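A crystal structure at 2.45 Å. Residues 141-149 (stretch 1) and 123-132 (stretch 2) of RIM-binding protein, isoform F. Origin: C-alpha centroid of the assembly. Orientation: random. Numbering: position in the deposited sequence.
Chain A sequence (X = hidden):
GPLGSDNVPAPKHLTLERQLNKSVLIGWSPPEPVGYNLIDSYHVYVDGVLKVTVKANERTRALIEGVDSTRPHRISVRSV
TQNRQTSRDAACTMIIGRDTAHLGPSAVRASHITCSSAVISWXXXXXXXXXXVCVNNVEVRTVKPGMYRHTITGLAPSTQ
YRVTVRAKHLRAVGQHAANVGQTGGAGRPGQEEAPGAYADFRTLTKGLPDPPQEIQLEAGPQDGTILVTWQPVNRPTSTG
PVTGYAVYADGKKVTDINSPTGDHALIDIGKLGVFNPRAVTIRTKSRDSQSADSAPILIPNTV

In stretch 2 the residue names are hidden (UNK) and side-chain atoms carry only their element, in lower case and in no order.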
# COMPACT_ATOMS: atom_id res chain seq x y z
N ARG A 141 8.88 -3.15 -15.13
CA ARG A 141 8.60 -1.74 -15.43
C ARG A 141 9.50 -0.82 -14.61
O ARG A 141 9.77 -1.08 -13.43
CB ARG A 141 7.13 -1.37 -15.16
CG ARG A 141 6.13 -1.77 -16.27
CD ARG A 141 5.44 -3.12 -15.93
NE ARG A 141 4.88 -3.83 -17.09
CZ ARG A 141 4.04 -4.87 -17.00
NH1 ARG A 141 3.64 -5.32 -15.82
NH2 ARG A 141 3.60 -5.46 -18.11
N THR A 142 9.97 0.24 -15.26
CA THR A 142 10.58 1.37 -14.56
C THR A 142 9.59 2.53 -14.53
O THR A 142 9.02 2.90 -15.56
CB THR A 142 11.87 1.78 -15.25
OG1 THR A 142 12.77 0.67 -15.25
CG2 THR A 142 12.52 2.95 -14.53
N VAL A 143 9.38 3.10 -13.35
CA VAL A 143 8.29 4.04 -13.11
C VAL A 143 8.86 5.40 -12.71
O VAL A 143 9.86 5.48 -11.99
CB VAL A 143 7.31 3.49 -12.04
CG1 VAL A 143 7.76 3.82 -10.65
CG2 VAL A 143 5.93 4.03 -12.30
N LYS A 144 8.23 6.46 -13.22
CA LYS A 144 8.79 7.79 -13.10
C LYS A 144 8.64 8.32 -11.67
O LYS A 144 7.78 7.85 -10.92
CB LYS A 144 8.11 8.73 -14.11
CG LYS A 144 6.59 8.75 -14.03
CD LYS A 144 5.96 9.67 -15.09
CE LYS A 144 4.56 10.13 -14.68
NZ LYS A 144 4.04 11.28 -15.48
N PRO A 145 9.44 9.33 -11.30
CA PRO A 145 9.34 9.89 -9.94
C PRO A 145 7.94 10.40 -9.66
O PRO A 145 7.23 10.88 -10.55
CB PRO A 145 10.35 11.05 -9.95
CG PRO A 145 11.08 11.00 -11.27
CD PRO A 145 10.27 10.18 -12.19
N GLY A 146 7.54 10.32 -8.39
CA GLY A 146 6.20 10.70 -8.01
C GLY A 146 5.17 9.61 -8.18
O GLY A 146 4.03 9.78 -7.73
N MET A 147 5.53 8.50 -8.82
CA MET A 147 4.62 7.37 -9.00
C MET A 147 4.90 6.33 -7.93
O MET A 147 6.06 5.96 -7.71
CB MET A 147 4.79 6.74 -10.37
CG MET A 147 3.52 6.10 -10.85
SD MET A 147 2.59 7.27 -11.84
CE MET A 147 3.26 6.90 -13.47
N TYR A 148 3.84 5.84 -7.29
CA TYR A 148 3.94 4.88 -6.20
C TYR A 148 3.00 3.69 -6.39
O TYR A 148 2.80 2.91 -5.46
CB TYR A 148 3.62 5.55 -4.86
CG TYR A 148 2.27 6.23 -4.85
CD1 TYR A 148 2.11 7.51 -5.37
CD2 TYR A 148 1.15 5.58 -4.34
CE1 TYR A 148 0.87 8.14 -5.36
CE2 TYR A 148 -0.11 6.21 -4.33
CZ TYR A 148 -0.24 7.49 -4.85
OH TYR A 148 -1.48 8.12 -4.85
N ARG A 149 2.41 3.55 -7.57
CA ARG A 149 1.53 2.45 -7.90
C ARG A 149 1.83 2.02 -9.32
O ARG A 149 2.19 2.85 -10.16
CB ARG A 149 0.04 2.84 -7.82
CG ARG A 149 -0.57 2.92 -6.44
CD ARG A 149 -2.10 2.77 -6.51
NE ARG A 149 -2.82 3.78 -5.74
CZ ARG A 149 -2.89 3.83 -4.41
NH1 ARG A 149 -2.26 2.91 -3.69
NH2 ARG A 149 -3.58 4.80 -3.79
N UNK A 123 5.70 2.68 -0.68
CA UNK A 123 6.06 3.96 -0.09
C UNK A 123 7.53 4.18 -0.38
O UNK A 123 8.37 3.46 0.17
c UNK A 123 5.79 3.98 1.41
c UNK A 123 6.05 5.30 2.15
c UNK A 123 5.28 6.46 1.50
c UNK A 123 5.71 5.19 3.65
N UNK A 124 7.89 5.10 -1.26
CA UNK A 124 9.30 5.34 -1.54
C UNK A 124 9.97 5.97 -0.33
O UNK A 124 9.32 6.59 0.51
c UNK A 124 9.28 6.30 -2.73
c UNK A 124 7.97 6.99 -2.65
c UNK A 124 7.01 6.02 -2.02
N UNK A 125 11.29 5.78 -0.25
CA UNK A 125 12.08 6.53 0.71
C UNK A 125 12.32 7.96 0.25
O UNK A 125 12.44 8.86 1.08
c UNK A 125 13.43 5.85 0.95
N UNK A 126 12.36 8.18 -1.06
CA UNK A 126 12.49 9.53 -1.63
C UNK A 126 11.76 9.53 -2.97
O UNK A 126 12.15 8.80 -3.89
o UNK A 126 13.50 11.79 -3.25
n UNK A 126 14.93 12.13 -1.55
c UNK A 126 13.95 9.93 -1.81
c UNK A 126 14.11 11.36 -2.27
N UNK A 127 10.72 10.34 -3.09
CA UNK A 127 9.86 10.23 -4.26
C UNK A 127 10.39 10.99 -5.46
O UNK A 127 9.67 11.11 -6.46
o UNK A 127 8.53 12.02 -3.42
c UNK A 127 8.46 10.70 -3.91
N UNK A 128 11.62 11.49 -5.39
CA UNK A 128 12.31 12.03 -6.56
C UNK A 128 12.96 10.95 -7.40
O UNK A 128 13.43 11.24 -8.50
c UNK A 128 13.39 13.04 -6.15
o UNK A 128 11.90 14.93 -5.96
c UNK A 128 12.82 14.28 -5.46
n UNK A 128 13.40 14.63 -4.32
N UNK A 129 13.03 9.71 -6.91
CA UNK A 129 13.70 8.62 -7.60
C UNK A 129 12.76 7.88 -8.53
O UNK A 129 11.58 7.70 -8.22
n UNK A 129 15.42 9.25 -5.07
c UNK A 129 14.28 7.61 -6.60
c UNK A 129 15.46 8.11 -5.84
c UNK A 129 16.60 9.45 -4.52
c UNK A 129 16.71 7.62 -5.72
n UNK A 129 17.40 8.47 -4.89
N UNK A 130 13.31 7.39 -9.63
CA UNK A 130 12.61 6.35 -10.38
C UNK A 130 12.61 5.05 -9.58
O UNK A 130 13.52 4.78 -8.79
c UNK A 130 13.32 7.38 -12.59
o UNK A 130 13.06 6.82 -14.91
c UNK A 130 13.83 7.07 -13.98
n UNK A 130 15.15 7.07 -14.14
c UNK A 130 13.28 6.14 -11.73
N UNK A 131 11.59 4.24 -9.81
CA UNK A 131 11.49 2.96 -9.13
C UNK A 131 11.29 1.86 -10.16
O UNK A 131 10.67 2.07 -11.21
c UNK A 131 11.50 4.50 -5.02
c UNK A 131 10.64 3.87 -6.94
n UNK A 131 10.78 5.50 -5.48
c UNK A 131 10.23 5.13 -6.69
c UNK A 131 10.37 2.97 -8.10
n UNK A 131 11.44 3.50 -5.88
N UNK A 132 11.83 0.69 -9.84
CA UNK A 132 11.81 -0.47 -10.72
C UNK A 132 10.98 -1.55 -10.05
O UNK A 132 11.27 -1.95 -8.91
c UNK A 132 13.20 -2.34 -11.63
c UNK A 132 13.24 -0.98 -11.00
c UNK A 132 13.98 -0.02 -11.91

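Position 123 carries four side-chain carbons, forked at the second. Its CA-to-CB bond points away from stretch 1, and no side-chain atom comes within contact distance. A four-carbon chain forked at the second carbon is leucine, L123.

Position 124 has three carbons that close a ring onto its own backbone N. A ring carbon lies 4.4 Å from CB of Y148, a loose apolar contact between two buried residues. That ring identifies proline, P124, and the carbon near Y148 is its CD.

Position 125 has a single carbon. It is out of reach of stretch 1. One carbon means alanine, A125.

Position 126 has two carbons, the second carrying one oxygen and one nitrogen. It does not touch stretch 1. This is a short amide, asparagine N126. Its work is local: its OD1 accepts a hydrogen bond from the backbone N of position 128 at 2.9 Å, and its backbone O accepts one from the N of position 129 at 3.3 Å. The second bond closes a type I turn.

Position 127 has one carbon followed by one oxygen. Stretch 1 meets its backbone: N of G146 donates to O of position 127 at 3.0 Å, and CB of P145 lies 3.6 Å from the same O. This is serine, S127, with chi1 in the p well. Its hydroxyl is hydrogen-bonded elsewhere in the structure.

Position 128 again has two carbons, the second bearing one oxygen and one nitrogen. The CA-to-CB bond points away, so the contact falls to the backbone, with O of position 128 3.4 Å from CB of P145. It is asparagine, N128.

Position 129 has one carbon, then a five-membered ring of three carbons and two nitrogens. Its CA-to-CB bond also points away from stretch 1. Its backbone O receives a CA-H...O contact from CA of P145 at 3.6 Å. This imidazole is histidine, H129.

Position 130 has three carbons in a row, the third carrying one oxygen and one nitrogen. The side-chain oxygen is 3.9 Å from CG2 of T142. This longer amide is glutamine, Q130. Its CG is 4.2 Å from CD of P145.

Position 131 has one carbon and a second imidazole ring. Its CB packs 3.7 Å from CG1 of V143. It is histidine, H131. This one is buried, and its CD2 is 4.4 Å from O of M147.

Position 132 has one carbon carrying two more. One of the two end carbons lies 3.6 Å from OG1 of T142. This is valine, V132, and that carbon is its CG2.

The contact works mainly through backbone. V143 and H131 form an antiparallel hydrogen-bonded pair: N of V143 to O of H131 at 2.7 Å, and N of H131 to O of V143 at 3.0 Å. T142 and V132 form the adjacent non-hydrogen-bonded pair, with their side chains on the other face. Beyond the strands, the K144 to M147 type II turn meets the N126 to H129 turn. G146 has phi/psi of 85/-9, which favours glycine and accompanies its bond to S127.

Stretch 2 (123-132) LPANSNHQHV
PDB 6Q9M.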